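Side-chain contacts in flagellar biosynthetic protein FliP (Thermotoga maritima MSB8, PDB 5H72), which probably takes part in flagellum-specific protein export as a membrane component of the type III export gate, seen here through its periplasmic domain: residues V25-R28 with I29-M33; I55-K59 with I60-P64. One frame throughout, in Å; residues are numbered along the deposited sequence.

Contact 1 (V25-R28 with I29-M33); sequences VNTR and IREFM
R28 and E31, three residues apart on helix 17-39, are joined by a salt bridge that takes hold of one end of the guanidinium group. NH2 of R28 lies 2.9 Å from OE1 of E31, nearly in line with its N-H, and the carboxylate oxygen sits at the edge of the guanidinium, close to its plane. OE1 receives it on its anti lone pair, with the two flat groups turned 67° apart. The arginine gets there by bending: CG is anti to the backbone N, and the folds at chi2 (87°) and chi3 (-67°) swing the head forward along the helix, whereas E31 is extended beyond CG. A water closes a ring between the two residues, accepting from NE of R28 at 2.8 Å and donating to OE1 of E31, so that this oxygen is gripped twice. The remaining nitrogen, NH1, turns to the second subunit, where it meets E76 and E36 of that chain in salt bridges. A leucine here is likely to leave E31 without its positive mate and, across the interface, those two acids without this counter-charge.

One turn apart, V25 CG1 packs on I29 CD1 at 3.7 Å, and V25 also touches F81 of the second subunit. N26 and R30 run side by side, ND2 of N26 lying 3.8 Å from CD of R30; both polar ends go to N65. T27 CG2 lies 3.7 Å from E31 OE2, while its hydroxyl bonds back to Q23 O. Beneath all this run regular i to i+4 backbone bonds, such as R30 N to N26 O at 2.9 Å: an alpha-helix with an i to i+3 Arg-Glu salt bridge at a subunit interface.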
loop_
_atom_site.group_PDB
_atom_site.type_symbol
_atom_site.label_atom_id
_atom_site.label_comp_id
_atom_site.label_asym_id
_atom_site.label_seq_id
_atom_site.Cartn_x
_atom_site.Cartn_y
_atom_site.Cartn_z
ATOM N N VAL A 25 -5.846 11.702 6.296
ATOM C CA VAL A 25 -5.105 10.480 5.993
ATOM C C VAL A 25 -3.785 10.817 5.304
ATOM O O VAL A 25 -2.776 10.160 5.548
ATOM C CB VAL A 25 -5.947 9.499 5.127
ATOM C CG1 VAL A 25 -5.107 8.330 4.644
ATOM C CG2 VAL A 25 -7.143 8.999 5.920
ATOM N N ASN A 26 -3.777 11.856 4.475
ATOM C CA ASN A 26 -2.534 12.322 3.855
ATOM C C ASN A 26 -1.537 12.798 4.917
ATOM O O ASN A 26 -0.354 12.449 4.876
ATOM C CB ASN A 26 -2.818 13.442 2.839
ATOM C CG ASN A 26 -1.543 14.007 2.199
ATOM O OD1 ASN A 26 -0.877 13.335 1.410
ATOM N ND2 ASN A 26 -1.217 15.256 2.521
ATOM N N THR A 27 -2.027 13.574 5.878
ATOM C CA THR A 27 -1.187 14.100 6.946
ATOM C C THR A 27 -0.605 12.959 7.771
ATOM O O THR A 27 0.590 12.942 8.062
ATOM C CB THR A 27 -1.967 15.061 7.864
ATOM O OG1 THR A 27 -2.427 16.181 7.096
ATOM C CG2 THR A 27 -1.088 15.565 8.989
ATOM N N ARG A 28 -1.442 11.990 8.122
ATOM C CA ARG A 28 -0.993 10.839 8.898
ATOM C C ARG A 28 0.112 10.074 8.167
ATOM O O ARG A 28 1.123 9.707 8.748
ATOM C CB ARG A 28 -2.174 9.916 9.203
ATOM C CG ARG A 28 -1.813 8.627 9.913
ATOM C CD ARG A 28 -1.774 8.774 11.439
ATOM N NE ARG A 28 -0.697 9.640 11.925
ATOM C CZ ARG A 28 0.528 9.220 12.240
ATOM N NH1 ARG A 28 0.854 7.939 12.108
ATOM N NH2 ARG A 28 1.430 10.082 12.693
ATOM N N ILE A 29 -0.072 9.864 6.872
ATOM C CA ILE A 29 0.897 9.108 6.083
ATOM C C ILE A 29 2.200 9.887 5.929
ATOM O O ILE A 29 3.276 9.310 6.042
ATOM C CB ILE A 29 0.320 8.737 4.703
ATOM C CG1 ILE A 29 -0.867 7.792 4.892
ATOM C CG2 ILE A 29 1.370 8.071 3.838
ATOM C CD1 ILE A 29 -1.637 7.514 3.623
ATOM N N ARG A 30 2.111 11.196 5.693
ATOM C CA ARG A 30 3.315 12.033 5.665
ATOM C C ARG A 30 4.075 11.935 6.975
ATOM O O ARG A 30 5.293 11.758 6.976
ATOM C CB ARG A 30 2.969 13.497 5.389
ATOM C CG ARG A 30 2.627 13.779 3.933
ATOM C CD ARG A 30 2.395 15.264 3.715
ATOM N NE ARG A 30 3.583 16.062 4.000
ATOM C CZ ARG A 30 4.550 16.297 3.118
ATOM N NH1 ARG A 30 4.475 15.795 1.896
ATOM N NH2 ARG A 30 5.594 17.036 3.452
ATOM N N GLU A 31 3.346 12.030 8.083
ATOM C CA GLU A 31 3.958 11.990 9.417
ATOM C C GLU A 31 4.691 10.676 9.699
ATOM O O GLU A 31 5.769 10.701 10.286
ATOM C CB GLU A 31 2.902 12.240 10.510
ATOM C CG GLU A 31 2.467 13.701 10.646
ATOM C CD GLU A 31 1.418 13.925 11.748
ATOM O OE1 GLU A 31 0.976 12.934 12.382
ATOM O OE2 GLU A 31 1.034 15.099 11.984
ATOM N N PHE A 32 4.145 9.531 9.282
ATOM C CA PHE A 32 4.859 8.289 9.574
ATOM C C PHE A 32 5.980 8.040 8.556
ATOM O O PHE A 32 6.990 7.439 8.904
ATOM C CB PHE A 32 3.890 7.073 9.731
ATOM C CG PHE A 32 3.454 6.386 8.460
ATOM C CD1 PHE A 32 4.351 5.694 7.655
ATOM C CD2 PHE A 32 2.105 6.328 8.137
ATOM C CE1 PHE A 32 3.933 5.039 6.513
ATOM C CE2 PHE A 32 1.668 5.659 6.991
ATOM C CZ PHE A 32 2.589 5.016 6.177
ATOM N N MET A 33 5.833 8.527 7.327
ATOM C CA MET A 33 6.940 8.456 6.379
ATOM C C MET A 33 8.109 9.275 6.914
ATOM O O MET A 33 9.245 8.792 6.978
ATOM C CB MET A 33 6.520 8.952 4.989
ATOM C CG MET A 33 5.604 7.989 4.249
ATOM S SD MET A 33 5.368 8.365 2.497
ATOM C CE MET A 33 4.683 10.019 2.560
HETATM O O HOH W 1 -1.847 12.193 12.171
#

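Contact 2 (I55-K59 with I60-P64); sequences IEIAK and IEEAP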
loop_
_atom_site.group_PDB
_atom_site.type_symbol
_atom_site.label_atom_id
_atom_site.label_comp_id
_atom_site.label_asym_id
_atom_site.label_seq_id
_atom_site.Cartn_x
_atom_site.Cartn_y
_atom_site.Cartn_z
ATOM N N ILE A 55 13.897 21.026 -6.794
ATOM C CA ILE A 55 13.089 21.452 -5.657
ATOM C C ILE A 55 14.002 21.922 -4.519
ATOM O O ILE A 55 14.933 21.218 -4.122
ATOM C CB ILE A 55 12.163 20.313 -5.174
ATOM C CG1 ILE A 55 11.142 19.981 -6.265
ATOM C CG2 ILE A 55 11.450 20.695 -3.897
ATOM C CD1 ILE A 55 10.232 18.801 -5.933
ATOM N N GLU A 56 13.742 23.117 -4.003
ATOM C CA GLU A 56 14.599 23.695 -2.974
ATOM C C GLU A 56 13.945 23.669 -1.603
ATOM O O GLU A 56 13.023 24.443 -1.335
ATOM C CB GLU A 56 14.971 25.133 -3.339
ATOM C CG GLU A 56 15.827 25.233 -4.586
ATOM C CD GLU A 56 16.329 26.639 -4.830
ATOM O OE1 GLU A 56 17.528 26.788 -5.156
ATOM O OE2 GLU A 56 15.528 27.592 -4.696
ATOM N N ILE A 57 14.440 22.785 -0.736
ATOM C CA ILE A 57 13.882 22.628 0.605
ATOM C C ILE A 57 14.957 22.739 1.679
ATOM O O ILE A 57 16.123 22.421 1.432
ATOM C CB ILE A 57 13.153 21.265 0.760
ATOM C CG1 ILE A 57 14.108 20.109 0.476
ATOM C CG2 ILE A 57 11.950 21.186 -0.162
ATOM C CD1 ILE A 57 13.536 18.743 0.789
ATOM N N ALA A 58 14.560 23.178 2.872
ATOM C CA ALA A 58 15.473 23.270 4.016
ATOM C C ALA A 58 15.324 22.081 4.971
ATOM O O ALA A 58 16.283 21.698 5.652
ATOM C CB ALA A 58 15.248 24.575 4.765
ATOM N N LYS A 59 14.120 21.509 5.031
ATOM C CA LYS A 59 13.863 20.340 5.875
ATOM C C LYS A 59 12.882 19.380 5.206
ATOM O O LYS A 59 12.109 19.790 4.335
ATOM C CB LYS A 59 13.335 20.777 7.237
ATOM C CG LYS A 59 12.176 21.736 7.177
ATOM C CD LYS A 59 12.282 22.694 8.347
ATOM C CE LYS A 59 10.929 23.113 8.880
ATOM N NZ LYS A 59 11.106 23.836 10.175
ATOM N N ILE A 60 12.903 18.110 5.606
ATOM C CA ILE A 60 12.160 17.101 4.853
ATOM C C ILE A 60 10.650 17.285 4.971
ATOM O O ILE A 60 9.897 16.802 4.122
ATOM C CB ILE A 60 12.538 15.664 5.269
ATOM C CG1 ILE A 60 12.191 15.381 6.728
ATOM C CG2 ILE A 60 14.024 15.413 5.014
ATOM C CD1 ILE A 60 12.387 13.925 7.100
ATOM N N GLU A 61 10.199 18.019 5.983
ATOM C CA GLU A 61 8.768 18.283 6.095
ATOM C C GLU A 61 8.262 19.178 4.973
ATOM O O GLU A 61 7.060 19.321 4.799
ATOM C CB GLU A 61 8.425 18.920 7.441
ATOM C CG GLU A 61 8.695 18.034 8.649
ATOM C CD GLU A 61 10.137 18.119 9.114
ATOM O OE1 GLU A 61 10.975 18.643 8.357
ATOM O OE2 GLU A 61 10.431 17.671 10.242
ATOM N N GLU A 62 9.169 19.785 4.218
ATOM C CA GLU A 62 8.761 20.644 3.106
ATOM C C GLU A 62 8.778 19.901 1.762
ATOM O O GLU A 62 8.378 20.450 0.741
ATOM C CB GLU A 62 9.662 21.881 3.030
ATOM C CG GLU A 62 9.742 22.681 4.328
ATOM C CD GLU A 62 10.916 23.660 4.353
ATOM O OE1 GLU A 62 11.788 23.590 3.452
ATOM O OE2 GLU A 62 10.967 24.503 5.279
ATOM N N ALA A 63 9.243 18.657 1.753
ATOM C CA ALA A 63 9.234 17.888 0.518
ATOM C C ALA A 63 7.809 17.481 0.152
ATOM O O ALA A 63 7.061 16.985 0.997
ATOM C CB ALA A 63 10.115 16.665 0.637
ATOM N N PRO A 64 7.424 17.710 -1.108
ATOM C CA PRO A 64 6.127 17.238 -1.606
ATOM C C PRO A 64 6.099 15.708 -1.676
ATOM O O PRO A 64 7.151 15.063 -1.633
ATOM C CB PRO A 64 6.037 17.862 -3.005
ATOM C CG PRO A 64 7.473 18.014 -3.426
ATOM C CD PRO A 64 8.214 18.376 -2.160
#
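I55 and P64 meet tip to tip, CD1 of I55 standing 3.8 Å from CG of the proline ring, and so bring together residues near the start and at the end of the loop that leads from helix 43-52 to helix 65-80. I57 also faces the returning chain. With its CG1 set between the backbone N and the carbonyl carbon (chi1 58°), its CD1 reaches the methyl CB of A63 at 4.0 Å, while CG2 lies 3.8 Å from the backbone O of E62. Both I57 and A63 rest on V46 of helix 43-52.

At A58 the backbone does the work. Its N-H gives a nearly straight bond of 2.9 Å to OE1 of E62, reaching the carboxylate on the syn side but 29° out of its plane. E62, extended beyond CG, reaches back across the loop, and the bond from A58 N holds its carboxylate.

K59 adds its aliphatic stem: CG lies 3.6 Å from E62 OE2 and CB 3.4 Å from E61 OE1. Its amine is not in contact with either acid, the nearer approach being 4.9 Å between K59 NZ and E62 OE2, and E61 has its salt bridge with K38 instead. The carbonyl O of K59 accepts from E62 N at 2.9 Å, the donor standing above the carbonyl plane, and A63 N bonds in turn to I60 O. These successive i to i+3 bonds make residues 60-62 a short 3-10 turn, after which P64 takes the N-cap position of helix 65-80.

Overall arrangement
Along the chain the contacts follow in series: contact 1 is complete within helix 17-39, and contact 2 comes later, in the loop between helices 43-52 and 65-80. Their centres are about 15 Å apart, yet they touch: R30 of contact 1 reaches E61 and A63, at and just after the 3-10 turn, its NH2 making a probable hydrogen bond to A63 O. I34 and K38 of helix 17-39 also pack against that turn. R30, with N26, thus ties helix 17-39 to the end of the loop and to N65 at the start of helix 65-80. V25, R28 and F32 of contact 1 face the second subunit, whereas no other chain of the assembly touches residues 55-64 of this all-helical periplasmic domain.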